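Local coordinates for alginate lyase, family PL7 (Zobellia galactanivorans, PDB 3ZPY), which probably cleaves alginate, the polyuronic acid of brown algae, by lyase chemistry, this chain being the catalytic domain of the longer enzyme, at residues M207-D210 / D211-E214. Residues are numbered along the deposited sequence; the frame is centred on the assembly and turned at random.
Sequences MEVD and DLSE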
ATOM      1  N   MET A 207      19.977   0.661  -1.423  1.00  7.44           N
ATOM      2  CA  MET A 207      19.692   0.662  -2.869  1.00  7.55           C
ATOM      3  C   MET A 207      21.010   0.907  -3.582  1.00  8.26           C
ATOM      4  O   MET A 207      21.582   2.044  -3.545  1.00 11.51           O
ATOM      5  CB  MET A 207      18.711   1.760  -3.229  1.00  7.43           C
ATOM      6  CG  MET A 207      17.319   1.443  -2.781  1.00  8.79           C
ATOM      7  SD  MET A 207      16.533   0.272  -3.909  1.00  9.38           S
ATOM      8  CE  MET A 207      16.289   1.393  -5.342  1.00 10.10           C
ATOM      9  N   GLU A 208      21.488  -0.105  -4.308  1.00  9.68           N
ATOM     10  CA  GLU A 208      22.722   0.033  -5.118  1.00 10.91           C
ATOM     11  C   GLU A 208      22.413   0.544  -6.505  1.00 11.36           C
ATOM     12  O   GLU A 208      22.646  -0.130  -7.480  1.00 14.86           O
ATOM     13  CB  GLU A 208      23.493  -1.305  -5.170  1.00 14.53           C
ATOM     14  CG  GLU A 208      23.917  -1.883  -3.818  1.00 20.09           C
ATOM     15  CD  GLU A 208      24.846  -0.978  -3.016  1.00 22.39           C
ATOM     16  OE1 GLU A 208      25.468  -0.025  -3.571  1.00 24.47           O
ATOM     17  OE2 GLU A 208      24.978  -1.254  -1.810  1.00 36.18           O
ATOM     18  N   VAL A 209      21.871   1.724  -6.565  1.00 13.61           N
ATOM     19  CA  VAL A 209      21.437   2.424  -7.812  1.00 11.95           C
ATOM     20  C   VAL A 209      21.921   3.882  -7.555  1.00 10.69           C
ATOM     21  O   VAL A 209      21.794   4.407  -6.420  1.00 12.43           O
ATOM     22  CB  VAL A 209      19.889   2.467  -7.886  1.00 12.73           C
ATOM     23  CG1 VAL A 209      19.449   3.498  -8.961  1.00 13.49           C
ATOM     24  CG2 VAL A 209      19.304   1.059  -8.116  1.00 14.93           C
ATOM     25  N   ASP A 210      22.446   4.532  -8.606  1.00 12.68           N
ATOM     26  CA  ASP A 210      22.994   5.910  -8.483  1.00 12.80           C
ATOM     27  C   ASP A 210      21.942   6.980  -8.286  1.00 13.81           C
ATOM     28  O   ASP A 210      22.049   7.764  -7.398  1.00 13.06           O
ATOM     29  CB  ASP A 210      23.923   6.266  -9.662  1.00 16.40           C
ATOM     30  CG  ASP A 210      24.964   5.220  -9.904  1.00 28.58           C
ATOM     31  OD1 ASP A 210      25.540   4.676  -8.927  1.00 39.70           O
ATOM     32  OD2 ASP A 210      25.202   4.937 -11.095  1.00 40.58           O
ATOM     33  N   ASP A 211      20.919   6.973  -9.124  1.00 13.12           N
ATOM     34  CA  ASP A 211      19.926   8.024  -9.111  1.00 11.52           C
ATOM     35  C   ASP A 211      18.732   7.523  -8.286  1.00 10.41           C
ATOM     36  O   ASP A 211      17.863   6.788  -8.756  1.00 10.86           O
ATOM     37  CB  ASP A 211      19.521   8.384 -10.560  1.00 12.81           C
ATOM     38  CG  ASP A 211      18.353   9.339 -10.599  1.00 16.80           C
ATOM     39  OD1 ASP A 211      18.105   9.975  -9.533  1.00 14.08           O
ATOM     40  OD2 ASP A 211      17.685   9.447 -11.659  1.00 20.23           O
ATOM     41  N   LEU A 212      18.695   7.972  -7.027  1.00  9.64           N
ATOM     42  CA  LEU A 212      17.575   7.623  -6.164  1.00  9.35           C
ATOM     43  C   LEU A 212      16.477   8.713  -6.113  1.00  8.95           C
ATOM     44  O   LEU A 212      15.815   8.868  -5.064  1.00  8.43           O
ATOM     45  CB  LEU A 212      18.101   7.318  -4.744  1.00  7.43           C
ATOM     46  CG  LEU A 212      19.146   6.211  -4.760  1.00 10.60           C
ATOM     47  CD1 LEU A 212      19.581   5.904  -3.313  1.00 11.64           C
ATOM     48  CD2 LEU A 212      18.637   4.933  -5.446  1.00 12.71           C
ATOM     49  N   SER A 213      16.318   9.526  -7.160  1.00  8.52           N
ATOM     50  CA  SER A 213      15.244  10.506  -7.205  1.00  7.95           C
ATOM     51  C   SER A 213      13.895   9.915  -7.583  1.00  9.06           C
ATOM     52  O   SER A 213      13.759   8.715  -7.906  1.00  8.70           O
ATOM     53  CB  SER A 213      15.639  11.613  -8.185  1.00 10.27           C
ATOM     54  OG  SER A 213      15.700  11.120  -9.523  1.00 10.07           O
ATOM     55  N   GLU A 214      12.883  10.747  -7.361  1.00  9.03           N
ATOM     56  CA  GLU A 214      11.521  10.514  -7.893  1.00  8.45           C
ATOM     57  C   GLU A 214      10.740   9.402  -7.155  1.00  7.83           C
ATOM     58  O   GLU A 214       9.985   8.639  -7.750  1.00  9.30           O
ATOM     59  CB  GLU A 214      11.486  10.302  -9.415  1.00  8.68           C
ATOM     60  CG  GLU A 214      12.126  11.443 -10.207  1.00 10.91           C
ATOM     61  CD  GLU A 214      11.731  11.290 -11.639  1.00 14.58           C
ATOM     62  OE1 GLU A 214      10.619  11.779 -12.004  1.00 20.54           O
ATOM     63  OE2 GLU A 214      12.460  10.611 -12.369  1.00 17.63           O
TER
HETATM   64  O   HOH W   1      20.428   9.952  -5.998  1.00 11.79           O
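Leu212 sets CG anti to its carbonyl carbon (chi1 -57°); CD1 then continues the extended chain, while CD2, the other branch, lies against Val209 and Met207. CD2 is 3.7 Å from CB of Val209 and 3.9 Å from CB of Met207, and it also rests against a backbone oxygen, 3.3 Å from O of Val209. A branched aliphatic residue suits this place, since one methyl can meet both neighbours while Tyr188 of strand 182-189 touches the same leucine; Met207, bent at chi2 and chi3, reaches Tyr188 too and the helix 162-165. The chain makes a weakly bonded inverse gamma turn centred on Glu208, then an Asx turn at Asp211. There CG stands opposite the backbone N (chi1 172°), and OD1 accepts two bonds from Ser213: one from its backbone N at 3.0 Å, arriving from above the carboxylate plane, the other from its OG at 2.7 Å, on the syn lone pair. OD2 accepts from the backbone N of Ser131, tying the turn to another loop. Replacing Asp211 with an alanine would probably leave N and OG of Ser213 and N of Ser131 without this acceptor, although the backbone bond to Asn130 could remain. A water donates to O of Asp210 and accepts from N of Leu212 at 2.8 Å. In the beta jelly roll of PL7 lyases, this loop leaves edge strand 200-206 of one antiparallel sheet for strand 216-219 of the other, combining an apolar cluster with three donors on two oxygens, consistent with an ionised carboxylate.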